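Local coordinates for uncharacterized protein (Danio rerio, PDB 5HBA) that is the A-chain subunit of complement component C1q, whose globular head probably recognises targets to start the classical complement pathway, at residues Ser68-Pro73 against Leu96-Gly101. Residues are numbered along the deposited sequence; the frame is centred on the assembly and turned at random.
Sequences STSAPP and LTLLKG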
ATOM      1  N   SER A  68       8.527   8.913 -12.748  1.00 25.20           N
ATOM      2  CA  SER A  68       9.914   9.262 -12.402  1.00 25.72           C
ATOM      3  C   SER A  68      10.667   9.842 -13.603  1.00 29.32           C
ATOM      4  O   SER A  68      10.288   9.603 -14.754  1.00 28.25           O
ATOM      5  CB  SER A  68      10.686   8.027 -11.930  1.00 28.97           C
ATOM      6  OG  SER A  68      10.998   7.186 -13.034  1.00 34.43           O
ATOM      7  N   THR A  69      11.743  10.585 -13.338  1.00 30.04           N
ATOM      8  CA  THR A  69      12.640  11.010 -14.414  1.00 34.35           C
ATOM      9  C   THR A  69      13.855  10.100 -14.503  1.00 33.89           C
ATOM     10  O   THR A  69      14.854  10.461 -15.121  1.00 32.25           O
ATOM     11  CB  THR A  69      13.147  12.454 -14.236  1.00 31.10           C
ATOM     12  OG1 THR A  69      13.725  12.607 -12.933  1.00 31.63           O
ATOM     13  CG2 THR A  69      12.014  13.454 -14.417  1.00 32.67           C
ATOM     14  N   SER A  70      13.785   8.931 -13.871  1.00 29.97           N
ATOM     15  CA  SER A  70      14.882   7.974 -13.972  1.00 31.20           C
ATOM     16  C   SER A  70      14.916   7.388 -15.385  1.00 37.95           C
ATOM     17  O   SER A  70      13.985   7.607 -16.167  1.00 37.68           O
ATOM     18  CB  SER A  70      14.769   6.890 -12.897  1.00 30.94           C
ATOM     19  OG  SER A  70      13.494   6.255 -12.908  1.00 41.38           O
ATOM     20  N   ALA A  71      15.998   6.697 -15.740  1.00 36.74           N
ATOM     21  CA  ALA A  71      16.067   6.043 -17.051  1.00 37.26           C
ATOM     22  C   ALA A  71      16.285   4.540 -16.895  1.00 36.72           C
ATOM     23  O   ALA A  71      17.210   4.110 -16.200  1.00 41.48           O
ATOM     24  CB  ALA A  71      17.147   6.662 -17.920  1.00 37.77           C
ATOM     25  N   PRO A  72      15.412   3.726 -17.513  1.00 35.46           N
ATOM     26  CA  PRO A  72      14.229   4.134 -18.286  1.00 37.32           C
ATOM     27  C   PRO A  72      13.146   4.684 -17.361  1.00 41.47           C
ATOM     28  O   PRO A  72      13.138   4.342 -16.171  1.00 38.45           O
ATOM     29  CB  PRO A  72      13.774   2.831 -18.948  1.00 43.11           C
ATOM     30  CG  PRO A  72      14.298   1.748 -18.058  1.00 42.13           C
ATOM     31  CD  PRO A  72      15.579   2.263 -17.472  1.00 34.56           C
ATOM     32  N   PRO A  73      12.257   5.542 -17.888  1.00 37.70           N
ATOM     33  CA  PRO A  73      11.365   6.245 -16.965  1.00 38.90           C
ATOM     34  C   PRO A  73      10.233   5.341 -16.494  1.00 39.00           C
ATOM     35  O   PRO A  73       9.919   4.346 -17.153  1.00 36.82           O
ATOM     36  CB  PRO A  73      10.827   7.413 -17.811  1.00 40.02           C
ATOM     37  CG  PRO A  73      11.297   7.143 -19.262  1.00 40.17           C
ATOM     38  CD  PRO A  73      11.865   5.755 -19.290  1.00 37.61           C
ATOM     39  N   LEU A  96      11.514   1.080  -6.800  1.00 27.24           N
ATOM     40  CA  LEU A  96      12.233   1.704  -7.908  1.00 27.04           C
ATOM     41  C   LEU A  96      13.723   1.881  -7.612  1.00 29.62           C
ATOM     42  O   LEU A  96      14.110   2.176  -6.481  1.00 31.69           O
ATOM     43  CB  LEU A  96      11.630   3.083  -8.205  1.00 31.13           C
ATOM     44  CG  LEU A  96      10.134   3.159  -8.524  1.00 30.46           C
ATOM     45  CD1 LEU A  96       9.710   4.618  -8.727  1.00 30.51           C
ATOM     46  CD2 LEU A  96       9.813   2.334  -9.750  1.00 27.53           C
ATOM     47  N   THR A  97      14.547   1.729  -8.646  1.00 29.51           N
ATOM     48  CA  THR A  97      15.974   2.020  -8.563  1.00 30.64           C
ATOM     49  C   THR A  97      16.195   3.439  -9.056  1.00 28.27           C
ATOM     50  O   THR A  97      15.807   3.766 -10.183  1.00 32.58           O
ATOM     51  CB  THR A  97      16.788   1.070  -9.477  1.00 33.86           C
ATOM     52  OG1 THR A  97      16.436  -0.284  -9.187  1.00 37.32           O
ATOM     53  CG2 THR A  97      18.277   1.261  -9.256  1.00 34.56           C
ATOM     54  N   LEU A  98      16.816   4.278  -8.231  1.00 26.50           N
ATOM     55  CA  LEU A  98      16.988   5.679  -8.584  1.00 30.10           C
ATOM     56  C   LEU A  98      18.456   6.112  -8.600  1.00 30.42           C
ATOM     57  O   LEU A  98      19.264   5.643  -7.793  1.00 29.32           O
ATOM     58  CB  LEU A  98      16.202   6.573  -7.622  1.00 25.46           C
ATOM     59  CG  LEU A  98      14.698   6.341  -7.454  1.00 27.10           C
ATOM     60  CD1 LEU A  98      14.158   7.272  -6.370  1.00 25.55           C
ATOM     61  CD2 LEU A  98      13.961   6.578  -8.764  1.00 28.62           C
ATOM     62  N   LEU A  99      18.795   7.010  -9.522  1.00 30.51           N
ATOM     63  CA  LEU A  99      20.123   7.627  -9.534  1.00 33.64           C
ATOM     64  C   LEU A  99      20.037   8.999  -8.887  1.00 33.08           C
ATOM     65  O   LEU A  99      18.938   9.526  -8.695  1.00 32.16           O
ATOM     66  CB  LEU A  99      20.646   7.765 -10.965  1.00 34.36           C
ATOM     67  CG  LEU A  99      20.790   6.427 -11.688  1.00 35.51           C
ATOM     68  CD1 LEU A  99      21.343   6.576 -13.101  1.00 33.48           C
ATOM     69  CD2 LEU A  99      21.680   5.531 -10.853  1.00 39.57           C
ATOM     70  N   LYS A 100      21.186   9.583  -8.554  1.00 33.21           N
ATOM     71  CA  LYS A 100      21.207  10.900  -7.921  1.00 35.78           C
ATOM     72  C   LYS A 100      20.574  11.910  -8.865  1.00 31.42           C
ATOM     73  O   LYS A 100      20.886  11.929 -10.054  1.00 33.06           O
ATOM     74  CB  LYS A 100      22.638  11.313  -7.577  1.00 33.14           C
ATOM     75  CG  LYS A 100      22.740  12.485  -6.577  1.00 41.82           C
ATOM     76  CD  LYS A 100      24.197  12.721  -6.176  1.00 43.04           C
ATOM     77  CE  LYS A 100      24.315  13.434  -4.836  1.00 47.32           C
ATOM     78  NZ  LYS A 100      23.868  14.848  -4.912  1.00 45.85           N
ATOM     79  N   GLY A 101      19.663  12.727  -8.343  1.00 31.67           N
ATOM     80  CA  GLY A 101      18.956  13.694  -9.163  1.00 31.05           C
ATOM     81  C   GLY A 101      17.628  13.228  -9.757  1.00 31.02           C
ATOM     82  O   GLY A 101      16.822  14.067 -10.169  1.00 31.38           O
TER
HETATM   83  O   HOH W   1      15.622  14.428 -12.645  1.00 38.28           O
HETATM   84  O   HOH W   2      13.649   3.120 -11.682  1.00 32.46           O
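Thr97, one residue short of the end of strand 87-98, meets the loop 68-73 through its backbone: its carbonyl O lies 4.3 Å from Ser70 CB. Thr97 O accepts a hydrogen bond from a water 2.7 Å away, and this water also reaches Ser70 OG, though only weakly, at 3.4 Å. One residue on, Leu98 brings a methyl up to the same serine. With CG anti to the carbonyl carbon (chi1 -56°) and CD1 anti to CA (chi2 176°), Leu98 CD2 approaches Ser70 OG at 4.2 Å, a loose van der Waals approach. Ser70 OG is hydrogen-bonded to Ser68 OG, at the end of strand 62-68, at 2.7 Å, while Ser68 OG is also bonded to the backbone N of Val74. The Leu98 side chain also packs on Tyr50 and Phe52 of strand 48-59 and on Val104 of strand 103-109. At Gly101, whose positive phi (92°) suits glycine, the carbonyl O takes a hydrogen bond from a second water, 2.8 Å away, which lies 2.6 Å from Thr69 OG1; that hydroxyl is bonded to Lys103 N as well. The loop between strands 62-68 and 75-80 of one sheet of the jelly-roll C1q domain thus meets the end of a strand from the other sheet without a direct hydrogen bond, so the polar link between the two segments depends on water, firmly at Gly101 and weakly at Ser70.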